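Local coordinates for ribonucleoside-diphosphate reductase small chain 2 (Saccharomyces cerevisiae, PDB 1JK0), which serves as a small subunit of ribonucleotide reductase, which makes deoxyribonucleotides for DNA synthesis, and is required for the other small subunit to fold properly, at residues H43-A48 and L108-G113; E53-T58 and C217-A222; T58-E63 and Y127-S132; K114-F119 and G221-F226; E186-A191 and T276-V281. All blocks are in the same frame, centred on the assembly; numbering follows the deposited sequence.

Interaction 1: residues H43-A48 and L108-G113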
# COMPACT_ATOMS: atom_id res chain seq x y z
N HIS B 43 -9.17 -2.85 18.92
CA HIS B 43 -9.68 -1.49 19.08
C HIS B 43 -8.62 -0.43 19.27
O HIS B 43 -8.69 0.64 18.68
CB HIS B 43 -10.66 -1.46 20.25
CG HIS B 43 -11.82 -2.39 20.09
ND1 HIS B 43 -12.72 -2.29 19.05
CD2 HIS B 43 -12.20 -3.47 20.81
CE1 HIS B 43 -13.60 -3.26 19.14
NE2 HIS B 43 -13.31 -4.00 20.19
N GLU B 44 -7.64 -0.75 20.09
CA GLU B 44 -6.53 0.15 20.40
C GLU B 44 -5.70 0.55 19.18
O GLU B 44 -5.60 1.74 18.89
CB GLU B 44 -5.62 -0.48 21.46
CG GLU B 44 -5.93 -1.96 21.81
CD GLU B 44 -5.75 -2.95 20.66
OE1 GLU B 44 -5.05 -3.96 20.83
OE2 GLU B 44 -6.31 -2.74 19.58
N ILE B 45 -5.11 -0.42 18.48
CA ILE B 45 -4.31 -0.05 17.32
C ILE B 45 -5.17 0.59 16.23
O ILE B 45 -4.70 1.47 15.52
CB ILE B 45 -3.49 -1.25 16.72
CG1 ILE B 45 -4.43 -2.31 16.17
CG2 ILE B 45 -2.62 -1.89 17.79
CD1 ILE B 45 -3.70 -3.58 15.78
N TRP B 46 -6.44 0.17 16.14
CA TRP B 46 -7.37 0.73 15.14
C TRP B 46 -7.60 2.22 15.39
O TRP B 46 -7.56 3.03 14.46
CB TRP B 46 -8.72 -0.02 15.16
CG TRP B 46 -9.75 0.33 14.06
CD1 TRP B 46 -11.05 0.74 14.25
CD2 TRP B 46 -9.61 0.15 12.64
NE1 TRP B 46 -11.73 0.81 13.05
CE2 TRP B 46 -10.86 0.46 12.04
CE3 TRP B 46 -8.55 -0.24 11.81
CZ2 TRP B 46 -11.08 0.38 10.66
CZ3 TRP B 46 -8.78 -0.31 10.42
CH2 TRP B 46 -10.03 -0.01 9.87
N ALA B 47 -7.84 2.58 16.65
CA ALA B 47 -8.06 3.97 17.01
C ALA B 47 -6.77 4.72 16.74
O ALA B 47 -6.78 5.91 16.41
CB ALA B 47 -8.45 4.09 18.46
N ALA B 48 -5.64 4.03 16.87
CA ALA B 48 -4.36 4.68 16.59
C ALA B 48 -4.30 4.97 15.09
O ALA B 48 -3.87 6.05 14.68
CB ALA B 48 -3.20 3.78 17.00
N LEU B 108 3.31 -8.17 12.49
CA LEU B 108 2.05 -7.84 13.14
C LEU B 108 0.91 -8.41 12.30
O LEU B 108 0.48 -7.79 11.32
CB LEU B 108 1.95 -6.32 13.24
CG LEU B 108 0.84 -5.79 14.13
CD1 LEU B 108 0.95 -6.36 15.53
CD2 LEU B 108 0.93 -4.29 14.16
N GLN B 109 0.40 -9.58 12.69
CA GLN B 109 -0.66 -10.27 11.94
C GLN B 109 -2.12 -9.83 12.08
O GLN B 109 -2.94 -10.57 12.63
CB GLN B 109 -0.59 -11.77 12.22
CG GLN B 109 0.78 -12.40 11.98
CD GLN B 109 1.19 -12.40 10.51
OE1 GLN B 109 0.62 -13.14 9.70
NE2 GLN B 109 2.16 -11.57 10.17
N ASN B 110 -2.47 -8.64 11.58
CA ASN B 110 -3.85 -8.18 11.59
C ASN B 110 -4.06 -6.93 10.73
O ASN B 110 -3.15 -6.10 10.58
CB ASN B 110 -4.37 -7.98 13.01
CG ASN B 110 -3.59 -6.96 13.79
OD1 ASN B 110 -2.60 -7.28 14.43
ND2 ASN B 110 -4.03 -5.70 13.73
N PRO B 111 -5.27 -6.77 10.17
CA PRO B 111 -5.65 -5.64 9.32
C PRO B 111 -5.48 -4.31 10.02
O PRO B 111 -5.08 -3.31 9.41
CB PRO B 111 -7.11 -5.90 9.00
CG PRO B 111 -7.34 -7.35 9.40
CD PRO B 111 -6.47 -7.52 10.58
N GLU B 112 -5.79 -4.28 11.31
CA GLU B 112 -5.67 -3.05 12.08
C GLU B 112 -4.22 -2.54 12.01
O GLU B 112 -3.96 -1.46 11.49
CB GLU B 112 -6.13 -3.29 13.53
CG GLU B 112 -7.65 -3.57 13.71
CD GLU B 112 -8.01 -5.07 13.81
OE1 GLU B 112 -9.09 -5.38 14.38
OE2 GLU B 112 -7.25 -5.94 13.30
N GLY B 113 -3.27 -3.34 12.51
CA GLY B 113 -1.86 -2.95 12.50
C GLY B 113 -1.25 -2.66 11.14
O GLY B 113 -0.55 -1.65 10.96
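I45 packs against N110 and E112 by van der Waals contact. I45 and N110 reach toward each other tip to tip, with I45 CD1 3.0 Å from N110 ND2. I45 CG1 sits between the backbone N and the carbonyl carbon (chi1 65°), on the side of E112 CB, which lies 3.3 Å from I45 CG1. The two side chains cross at about a right angle. I45 CD1 also comes within 3.3 Å of G113 N in the first turn of helix 111-138. W46 adds a second packing touch, to the aliphatic part of E112: W46 CE3 is 3.9 Å from E112 CG. The indole plane stands 89° from the E112 carboxylate.

No hydrogen bond crosses between the two segments. The polar bonds of N110 and E112 run within 108-113 and outward. N110, the N-cap residue of helix 111-138, donates from ND2 to E112 OE2 over 3.3 Å. The amide approaches from above the carboxylate plane. The same OE2 forms a salt bridge with R34, and OE1 accepts the backbone N-H groups of K41 and Y42. I45 also packs on F226, L229 and L230 of helix 207-232.

The CB and CG of E112 pack against helix 43-54, while its buried carboxylate is gripped by several donors. The pairing with R34 is likely to keep it negatively charged.

Interaction 2: residues E53-T58 and C217-A222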
# COMPACT_ATOMS: atom_id res chain seq x y z
N GLU B 53 -4.77 8.72 10.39
CA GLU B 53 -5.48 8.86 9.11
C GLU B 53 -6.16 10.24 9.05
O GLU B 53 -6.21 10.87 8.00
CB GLU B 53 -6.54 7.75 8.95
CG GLU B 53 -7.09 7.57 7.50
CD GLU B 53 -8.30 6.62 7.40
OE1 GLU B 53 -8.56 5.85 8.35
OE2 GLU B 53 -8.99 6.64 6.36
N ALA B 54 -6.67 10.71 10.18
CA ALA B 54 -7.33 12.02 10.23
C ALA B 54 -6.37 13.19 10.07
O ALA B 54 -6.78 14.27 9.63
CB ALA B 54 -8.08 12.17 11.55
N SER B 55 -5.10 13.00 10.41
CA SER B 55 -4.11 14.06 10.31
C SER B 55 -3.40 14.13 8.96
O SER B 55 -2.49 14.96 8.78
CB SER B 55 -3.05 13.89 11.40
OG SER B 55 -2.09 12.88 11.04
N PHE B 56 -3.79 13.27 8.03
CA PHE B 56 -3.17 13.26 6.71
C PHE B 56 -2.96 14.67 6.11
O PHE B 56 -3.90 15.44 5.93
CB PHE B 56 -4.02 12.41 5.77
CG PHE B 56 -3.58 12.47 4.34
CD1 PHE B 56 -2.40 11.87 3.93
CD2 PHE B 56 -4.35 13.14 3.40
CE1 PHE B 56 -1.98 11.94 2.61
CE2 PHE B 56 -3.94 13.21 2.08
CZ PHE B 56 -2.75 12.61 1.68
N TRP B 57 -1.71 15.00 5.81
CA TRP B 57 -1.37 16.29 5.21
C TRP B 57 -0.36 16.06 4.08
O TRP B 57 0.22 14.97 3.95
CB TRP B 57 -0.77 17.24 6.26
CG TRP B 57 0.44 16.69 6.97
CD1 TRP B 57 0.46 15.76 7.97
CD2 TRP B 57 1.81 17.04 6.72
NE1 TRP B 57 1.75 15.50 8.35
CE2 TRP B 57 2.60 16.28 7.61
CE3 TRP B 57 2.44 17.92 5.83
CZ2 TRP B 57 4.00 16.38 7.63
CZ3 TRP B 57 3.83 18.02 5.85
CH2 TRP B 57 4.60 17.25 6.75
N THR B 58 -0.16 17.08 3.25
CA THR B 58 0.77 16.94 2.13
C THR B 58 1.74 18.12 2.01
O THR B 58 1.60 19.13 2.70
CB THR B 58 -0.00 16.79 0.83
OG1 THR B 58 -0.81 17.95 0.61
CG2 THR B 58 -0.89 15.53 0.88
N CYS B 217 6.92 16.15 13.70
CA CYS B 217 7.16 15.84 15.09
C CYS B 217 5.91 15.22 15.67
O CYS B 217 6.00 14.27 16.44
CB CYS B 217 7.51 17.11 15.86
SG CYS B 217 8.38 16.81 17.40
N ARG B 218 4.75 15.73 15.31
CA ARG B 218 3.51 15.16 15.83
C ARG B 218 3.33 13.70 15.36
O ARG B 218 3.02 12.81 16.16
CB ARG B 218 2.31 16.00 15.39
CG ARG B 218 0.98 15.56 16.03
CD ARG B 218 -0.19 15.94 15.14
NE ARG B 218 0.07 15.49 13.78
CZ ARG B 218 0.06 16.28 12.72
NH1 ARG B 218 -0.20 17.57 12.87
NH2 ARG B 218 0.35 15.79 11.53
N ASP B 219 3.53 13.46 14.07
CA ASP B 219 3.39 12.14 13.49
C ASP B 219 4.48 11.19 13.98
O ASP B 219 4.22 10.00 14.23
CB ASP B 219 3.44 12.20 11.96
CG ASP B 219 2.42 13.17 11.39
OD1 ASP B 219 1.47 13.54 12.12
OD2 ASP B 219 2.57 13.54 10.20
N ARG B 220 5.70 11.71 14.09
CA ARG B 220 6.80 10.87 14.54
C ARG B 220 6.50 10.43 15.97
O ARG B 220 6.80 9.31 16.37
CB ARG B 220 8.12 11.64 14.46
CG ARG B 220 8.64 11.83 13.02
CD ARG B 220 9.09 10.50 12.44
NE ARG B 220 9.41 10.55 11.01
CZ ARG B 220 10.34 11.33 10.45
NH1 ARG B 220 10.54 11.27 9.14
NH2 ARG B 220 11.05 12.17 11.19
N GLY B 221 5.87 11.32 16.72
CA GLY B 221 5.52 10.99 18.08
C GLY B 221 4.55 9.84 18.07
O GLY B 221 4.74 8.86 18.80
N ALA B 222 3.50 9.96 17.24
CA ALA B 222 2.49 8.91 17.12
C ALA B 222 3.13 7.61 16.67
O ALA B 222 2.88 6.56 17.25
CB ALA B 222 1.41 9.31 16.14
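S55 is the first residue of 53-58 to meet R218 and D219. Its CB lies over one face of the R218 guanidinium, 4.1 Å from R218 CZ. Its hydroxyl bonds to the backbone oxygen of V52 in the preceding helical turn. S55 OG stays 3.8 Å from D219 OD1.

W57 makes the hydrogen bond of the contact. Its CG sits between the backbone N and the carbonyl carbon (chi1 56°). W57 NE1 donates to D219 OD2 over 2.8 Å, nearly straight at 173°. The bond lies close to the indole plane and uses the syn lone pair of OD2. Y127 OH is a second partner of that oxygen. The other oxygen, D219 OD1, forms a salt bridge with R218 NH2 at 2.6 Å. The guanidinium plane is turned 80° from the indole. An alanine in place of D219 would probably leave W57 NE1 without its acceptor and the R218 guanidinium without its nearby countercharge.

The segment carries the chain out of helix 43-54, alongside helix 207-232. W57 packs on M123 and Y127 of helix 111-138 and on N215 and I216 of helix 207-232. It is therefore wedged between two long helices, about 8 Å from the side chain of Y131, the predicted active-site residue.

Interaction 3: residues T58-E63 and Y127-S132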
# COMPACT_ATOMS: atom_id res chain seq x y z
N THR B 58 -0.16 17.08 3.25
CA THR B 58 0.77 16.94 2.13
C THR B 58 1.74 18.12 2.01
O THR B 58 1.60 19.13 2.70
CB THR B 58 -0.00 16.79 0.83
OG1 THR B 58 -0.81 17.95 0.61
CG2 THR B 58 -0.89 15.53 0.88
N ALA B 59 2.74 17.97 1.14
CA ALA B 59 3.70 19.04 0.94
C ALA B 59 2.98 20.30 0.41
O ALA B 59 3.27 21.43 0.84
CB ALA B 59 4.79 18.57 -0.04
N GLU B 60 2.03 20.10 -0.49
CA GLU B 60 1.26 21.21 -1.06
C GLU B 60 0.60 22.06 0.01
O GLU B 60 0.45 23.26 -0.16
CB GLU B 60 0.18 20.70 -2.02
CG GLU B 60 0.66 20.20 -3.37
CD GLU B 60 1.41 18.88 -3.31
OE1 GLU B 60 1.85 18.41 -4.38
OE2 GLU B 60 1.55 18.31 -2.20
N GLU B 61 0.19 21.44 1.11
CA GLU B 61 -0.47 22.17 2.19
C GLU B 61 0.53 23.02 2.97
O GLU B 61 0.18 23.62 3.99
CB GLU B 61 -1.20 21.21 3.14
CG GLU B 61 -2.57 20.78 2.62
CD GLU B 61 -3.35 19.91 3.58
OE1 GLU B 61 -4.58 19.82 3.41
OE2 GLU B 61 -2.75 19.30 4.50
N ILE B 62 1.76 23.06 2.47
CA ILE B 62 2.83 23.83 3.09
C ILE B 62 3.34 24.91 2.16
O ILE B 62 3.63 24.64 0.99
CB ILE B 62 4.00 22.92 3.47
CG1 ILE B 62 3.62 22.08 4.69
CG2 ILE B 62 5.24 23.76 3.76
CD1 ILE B 62 4.71 21.14 5.15
N GLU B 63 3.45 26.13 2.68
CA GLU B 63 3.94 27.26 1.91
C GLU B 63 5.37 27.66 2.28
O GLU B 63 5.65 28.08 3.41
CB GLU B 63 3.03 28.47 2.11
CG GLU B 63 3.38 29.63 1.22
CD GLU B 63 3.15 29.31 -0.24
OE1 GLU B 63 1.99 29.43 -0.70
OE2 GLU B 63 4.12 28.92 -0.92
N TYR B 127 7.22 13.31 3.82
CA TYR B 127 8.24 14.02 4.59
C TYR B 127 9.47 14.14 3.69
O TYR B 127 10.05 15.20 3.56
CB TYR B 127 8.61 13.25 5.87
CG TYR B 127 7.45 12.97 6.81
CD1 TYR B 127 7.50 11.89 7.70
CD2 TYR B 127 6.29 13.75 6.77
CE1 TYR B 127 6.43 11.60 8.52
CE2 TYR B 127 5.21 13.46 7.59
CZ TYR B 127 5.28 12.38 8.46
OH TYR B 127 4.18 12.07 9.24
N SER B 128 9.84 13.03 3.06
CA SER B 128 10.99 13.00 2.20
C SER B 128 10.85 14.02 1.06
O SER B 128 11.85 14.46 0.50
CB SER B 128 11.19 11.59 1.65
OG SER B 128 12.53 11.39 1.20
N GLU B 129 9.62 14.39 0.73
CA GLU B 129 9.38 15.37 -0.32
C GLU B 129 9.46 16.78 0.24
O GLU B 129 10.19 17.61 -0.29
CB GLU B 129 7.99 15.22 -0.96
CG GLU B 129 7.78 16.21 -2.12
CD GLU B 129 6.38 16.22 -2.69
OE1 GLU B 129 5.76 15.14 -2.80
OE2 GLU B 129 5.89 17.30 -3.06
N VAL B 130 8.70 17.05 1.29
CA VAL B 130 8.74 18.38 1.86
C VAL B 130 10.19 18.75 2.19
O VAL B 130 10.63 19.85 1.86
CB VAL B 130 7.83 18.50 3.12
CG1 VAL B 130 8.02 17.32 4.00
CG2 VAL B 130 8.15 19.77 3.88
N TYR B 131 10.93 17.83 2.79
CA TYR B 131 12.33 18.10 3.12
C TYR B 131 13.05 18.54 1.87
O TYR B 131 13.70 19.58 1.85
CB TYR B 131 13.04 16.87 3.68
CG TYR B 131 12.75 16.57 5.13
CD1 TYR B 131 12.66 17.58 6.07
CD2 TYR B 131 12.59 15.25 5.56
CE1 TYR B 131 12.41 17.30 7.41
CE2 TYR B 131 12.35 14.96 6.90
CZ TYR B 131 12.26 15.98 7.82
OH TYR B 131 12.03 15.69 9.16
N SER B 132 12.93 17.74 0.81
CA SER B 132 13.59 18.07 -0.44
C SER B 132 13.22 19.48 -0.91
O SER B 132 14.10 20.26 -1.25
CB SER B 132 13.23 17.05 -1.52
OG SER B 132 13.79 15.78 -1.23
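A59 packs against E129 and V130 on helix 111-138. Its CB points at the helix and lies 3.5 Å from E129 OE2. With CG anti to the backbone N (chi1 -177°) and the chain extended beyond, E129 brings OE2 to A59 CB. A59 CB is 4.4 Å from V130 CB. The backbones come close here, with A59 CA 5.2 Å from V130 CA. I62 supplies the next apolar touch: I62 CD1 reaches V130 CG2 at 3.9 Å, and the two side chains cross at about a right angle.

E60 carries a charge beside this patch. Its side chain starts away from the helix, but its carboxylate comes back until E60 OE1 is 4.4 Å from E129 OE2.

Further out, I62 rests on W57 and on A212 of helix 207-232. E60 OE1 and E129 OE2 each form a salt bridge with a basic side chain of the partner chain, and E129 also packs on an aromatic side chain there. Y131, the predicted active-site residue, follows V130 on the same helix and packs on I216.

The two carboxylates would probably repel each other if left alone. Their salt bridges to the partner chain are likely to offset this, so the contact couples the loop after helix 43-54 to the subunit interface.

Interaction 4: residues K114-F119 and G221-F226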
# COMPACT_ATOMS: atom_id res chain seq x y z
N LYS B 114 -1.49 -3.52 10.17
CA LYS B 114 -0.92 -3.29 8.85
C LYS B 114 -1.46 -2.02 8.22
O LYS B 114 -0.81 -1.40 7.39
CB LYS B 114 -1.18 -4.48 7.93
CG LYS B 114 -0.50 -5.74 8.37
CD LYS B 114 -1.00 -6.92 7.54
CE LYS B 114 -0.61 -8.23 8.19
NZ LYS B 114 0.87 -8.44 8.22
N SER B 115 -2.67 -1.62 8.59
CA SER B 115 -3.22 -0.39 8.05
C SER B 115 -2.42 0.79 8.61
O SER B 115 -2.07 1.72 7.88
CB SER B 115 -4.69 -0.25 8.42
OG SER B 115 -5.42 -1.34 7.88
N PHE B 116 -2.13 0.73 9.91
CA PHE B 116 -1.38 1.81 10.53
C PHE B 116 -0.00 1.93 9.87
O PHE B 116 0.44 3.04 9.56
CB PHE B 116 -1.23 1.59 12.05
CG PHE B 116 -0.48 2.69 12.75
CD1 PHE B 116 0.89 2.85 12.56
CD2 PHE B 116 -1.15 3.61 13.53
CE1 PHE B 116 1.57 3.92 13.14
CE2 PHE B 116 -0.49 4.69 14.10
CZ PHE B 116 0.88 4.84 13.91
N TYR B 117 0.65 0.79 9.67
CA TYR B 117 1.97 0.76 9.06
C TYR B 117 1.99 1.24 7.62
O TYR B 117 2.89 1.99 7.23
CB TYR B 117 2.56 -0.66 9.15
CG TYR B 117 3.20 -0.93 10.50
CD1 TYR B 117 3.95 0.06 11.14
CD2 TYR B 117 3.07 -2.17 11.13
CE1 TYR B 117 4.55 -0.16 12.35
CE2 TYR B 117 3.67 -2.40 12.36
CZ TYR B 117 4.41 -1.39 12.97
OH TYR B 117 5.05 -1.60 14.18
N GLY B 118 1.01 0.80 6.84
CA GLY B 118 0.94 1.23 5.45
C GLY B 118 0.80 2.74 5.38
O GLY B 118 1.26 3.38 4.41
N PHE B 119 0.18 3.32 6.40
CA PHE B 119 -0.03 4.75 6.44
C PHE B 119 1.25 5.45 6.80
O PHE B 119 1.60 6.49 6.23
CB PHE B 119 -1.08 5.11 7.47
CG PHE B 119 -1.73 6.42 7.23
CD1 PHE B 119 -2.72 6.54 6.27
CD2 PHE B 119 -1.35 7.55 7.94
CE1 PHE B 119 -3.32 7.77 6.01
CE2 PHE B 119 -1.95 8.78 7.68
CZ PHE B 119 -2.94 8.89 6.72
N GLY B 221 5.87 11.32 16.72
CA GLY B 221 5.52 10.99 18.08
C GLY B 221 4.55 9.84 18.07
O GLY B 221 4.74 8.86 18.80
N ALA B 222 3.50 9.96 17.24
CA ALA B 222 2.49 8.91 17.12
C ALA B 222 3.13 7.61 16.67
O ALA B 222 2.88 6.56 17.25
CB ALA B 222 1.41 9.31 16.14
N TYR B 223 3.96 7.67 15.63
CA TYR B 223 4.61 6.44 15.16
C TYR B 223 5.43 5.80 16.29
O TYR B 223 5.58 4.58 16.32
CB TYR B 223 5.51 6.70 13.94
CG TYR B 223 4.84 7.36 12.75
CD1 TYR B 223 5.57 8.15 11.87
CD2 TYR B 223 3.47 7.23 12.52
CE1 TYR B 223 4.97 8.79 10.81
CE2 TYR B 223 2.86 7.86 11.45
CZ TYR B 223 3.62 8.65 10.60
OH TYR B 223 3.04 9.33 9.56
N THR B 224 5.96 6.61 17.22
CA THR B 224 6.74 6.04 18.32
C THR B 224 5.78 5.41 19.31
O THR B 224 5.99 4.28 19.76
CB THR B 224 7.61 7.11 19.05
OG1 THR B 224 8.52 7.72 18.12
CG2 THR B 224 8.44 6.45 20.16
N ASP B 225 4.71 6.13 19.64
CA ASP B 225 3.69 5.63 20.55
C ASP B 225 3.16 4.29 20.08
O ASP B 225 2.97 3.38 20.87
CB ASP B 225 2.50 6.57 20.64
CG ASP B 225 2.53 7.43 21.87
OD1 ASP B 225 3.04 6.95 22.91
OD2 ASP B 225 2.03 8.58 21.80
N PHE B 226 2.88 4.19 18.79
CA PHE B 226 2.34 2.95 18.25
C PHE B 226 3.16 1.77 18.70
O PHE B 226 2.61 0.70 18.98
CB PHE B 226 2.25 2.98 16.72
CG PHE B 226 1.50 1.82 16.15
CD1 PHE B 226 0.15 1.64 16.45
CD2 PHE B 226 2.14 0.87 15.38
CE1 PHE B 226 -0.55 0.52 16.00
CE2 PHE B 226 1.46 -0.25 14.91
CZ PHE B 226 0.11 -0.42 15.23
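F116 and F226 face each other where the helical segments 114-119 and 221-226 run roughly antiparallel, with 149° between their directions and their axes 11.6 Å apart at closest approach. The contact lies in the core of the ferritin-like helical bundle of this family. F116, Y117 and F226 form an aromatic cluster there.

F116 and F226 make a face-to-face stack. Their centroids are 3.9 Å apart and their planes differ by 5°. In both residues CG is anti to the backbone N, which directs each ring toward the partner helix. The side chains slide past each other in opposite directions, and each CB lies over the other ring. F116 CB is 4.3 Å from the F226 ring centroid, and F226 CB is 4.0 Å from that of F116. Both are CH-pi contacts.

Y117 meets F226 at a different angle. The pair is T-shaped, with planes at 89°. The edge of F226 points at the face of Y117, where F226 CE2 is 3.7 Å from Y117 CZ.

An alanine in place of F116 would probably open a gap over the face of F226 and leave that ring freer to turn.

Helix 43-54 packs on the cluster, I45 on F226 and V52 on F116. F116 CZ also lies at the edge of the Y223 ring, near its plane, 3.8 Å from Y223 CD2.

Interaction 5: residues E186-A191 and T276-V281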
# COMPACT_ATOMS: atom_id res chain seq x y z
N GLU B 186 12.67 6.01 16.41
CA GLU B 186 11.57 6.84 15.96
C GLU B 186 11.40 8.11 16.79
O GLU B 186 11.20 9.19 16.24
CB GLU B 186 10.28 6.02 16.01
CG GLU B 186 9.23 6.48 15.04
CD GLU B 186 9.71 6.36 13.61
OE1 GLU B 186 10.05 5.23 13.20
OE2 GLU B 186 9.74 7.40 12.92
N GLY B 187 11.48 7.96 18.11
CA GLY B 187 11.29 9.10 19.00
C GLY B 187 12.53 9.68 19.64
O GLY B 187 12.65 10.90 19.74
N ILE B 188 13.44 8.82 20.08
CA ILE B 188 14.67 9.30 20.70
C ILE B 188 15.51 10.02 19.67
O ILE B 188 15.58 11.25 19.66
CB ILE B 188 15.51 8.15 21.30
CG1 ILE B 188 14.68 7.38 22.33
CG2 ILE B 188 16.77 8.71 21.95
CD1 ILE B 188 15.41 6.22 22.96
N PHE B 189 16.13 9.25 18.78
CA PHE B 189 17.00 9.79 17.75
C PHE B 189 16.81 11.23 17.32
O PHE B 189 17.21 12.14 18.04
CB PHE B 189 16.99 8.89 16.52
CG PHE B 189 18.02 7.82 16.58
CD1 PHE B 189 17.91 6.78 17.49
CD2 PHE B 189 19.16 7.90 15.78
CE1 PHE B 189 18.90 5.83 17.61
CE2 PHE B 189 20.17 6.95 15.89
CZ PHE B 189 20.04 5.91 16.82
N GLN B 190 16.20 11.45 16.17
CA GLN B 190 16.06 12.82 15.68
C GLN B 190 15.36 13.85 16.57
O GLN B 190 14.97 14.91 16.09
CB GLN B 190 15.40 12.78 14.31
CG GLN B 190 16.21 12.02 13.31
CD GLN B 190 15.51 11.93 11.99
OE1 GLN B 190 14.45 11.32 11.88
NE2 GLN B 190 16.09 12.54 10.96
N ALA B 191 15.22 13.56 17.86
CA ALA B 191 14.58 14.49 18.78
C ALA B 191 15.35 15.81 18.75
O ALA B 191 14.78 16.89 18.87
CB ALA B 191 14.56 13.93 20.19
N THR B 276 20.55 19.16 26.25
CA THR B 276 20.45 17.84 26.88
C THR B 276 18.99 17.45 26.85
O THR B 276 18.50 16.76 27.75
CB THR B 276 20.89 17.87 28.35
OG1 THR B 276 19.79 18.35 29.14
CG2 THR B 276 22.10 18.80 28.53
N TYR B 277 18.29 17.94 25.83
CA TYR B 277 16.86 17.68 25.64
C TYR B 277 16.59 16.18 25.48
O TYR B 277 15.54 15.68 25.89
CB TYR B 277 16.38 18.45 24.40
CG TYR B 277 15.01 18.05 23.89
CD1 TYR B 277 13.88 18.14 24.70
CD2 TYR B 277 14.85 17.59 22.58
CE1 TYR B 277 12.62 17.77 24.22
CE2 TYR B 277 13.60 17.22 22.10
CZ TYR B 277 12.49 17.31 22.92
OH TYR B 277 11.27 16.93 22.45
N ILE B 278 17.55 15.49 24.89
CA ILE B 278 17.46 14.06 24.65
C ILE B 278 17.13 13.27 25.90
O ILE B 278 16.29 12.37 25.87
CB ILE B 278 18.77 13.50 24.09
CG1 ILE B 278 19.19 14.29 22.85
CG2 ILE B 278 18.61 12.02 23.80
CD1 ILE B 278 19.71 15.70 23.15
N GLU B 279 17.80 13.59 27.00
CA GLU B 279 17.57 12.89 28.26
C GLU B 279 16.11 13.02 28.69
O GLU B 279 15.50 12.05 29.14
CB GLU B 279 18.51 13.43 29.36
CG GLU B 279 19.97 12.98 29.19
CD GLU B 279 20.90 13.51 30.29
OE1 GLU B 279 20.59 13.31 31.49
OE2 GLU B 279 21.94 14.11 29.95
N PHE B 280 15.54 14.20 28.53
CA PHE B 280 14.14 14.41 28.89
C PHE B 280 13.25 13.43 28.15
O PHE B 280 12.49 12.69 28.76
CB PHE B 280 13.70 15.83 28.55
CG PHE B 280 12.22 16.00 28.51
CD1 PHE B 280 11.45 15.67 29.61
CD2 PHE B 280 11.59 16.44 27.36
CE1 PHE B 280 10.07 15.78 29.57
CE2 PHE B 280 10.21 16.56 27.30
CZ PHE B 280 9.45 16.23 28.41
N VAL B 281 13.35 13.46 26.83
CA VAL B 281 12.58 12.57 25.97
C VAL B 281 12.95 11.13 26.30
O VAL B 281 12.08 10.28 26.48
CB VAL B 281 12.89 12.84 24.49
CG1 VAL B 281 12.22 11.80 23.62
CG2 VAL B 281 12.43 14.23 24.11
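V281 faces G187 and A191 across this contact. Its CB points toward 186-191, and the two methyls divide the partners. V281 CG1 is anti to the backbone N (chi1 173°) and lies 4.0 Å from G187 O. The other branch, V281 CG2, is 4.5 Å from A191 CB, a loose apolar touch.

A191 has a closer neighbour in Y277. The tyrosine sets out to one side, but its ring turns back so that its edge meets A191. Y277 CE2 is 3.9 Å from A191 CB and 3.5 Å from A191 O. That carbonyl oxygen lies near the ring plane. I188 and I278 add a methyl pair, with I188 CG2 4.2 Å from I278 CG2.

Segment 186-191 spans the end of helix 175-188, which has a wider pi-type turn, and the start of helix 191-200. Segment 276-281 opens helix 277-288. I278 also packs on V251, E254 and Y258 of helix 240-258, and F189 on A250 of the same helix.

No hydrogen bond or salt bridge joins the two segments. The contact depends on methyl groups, one ring edge and two carbonyl oxygens, which implies cohesion by shape and dispersion rather than by directed polar bonds.

Overall arrangement
From the N terminus, interaction 1 closes first, joining the start of helix 43-54 to the start of helix 111-138. Interaction 2 begins further along helix 43-54 and closes a much longer loop at helix 207-232, so it crosses interaction 1. Interaction 3 shares T58 with interaction 2 and is nested inside its loop. It also crosses interaction 1. Interaction 4 opens after interaction 1 has closed, crosses interaction 3, and shares G221 and A222 with interaction 2. Interaction 5 opens after interaction 3 has closed and crosses interactions 2 and 4. Together they tie helices 43-54, 111-138 and 207-232, then the 175-188 end to helix 277-288.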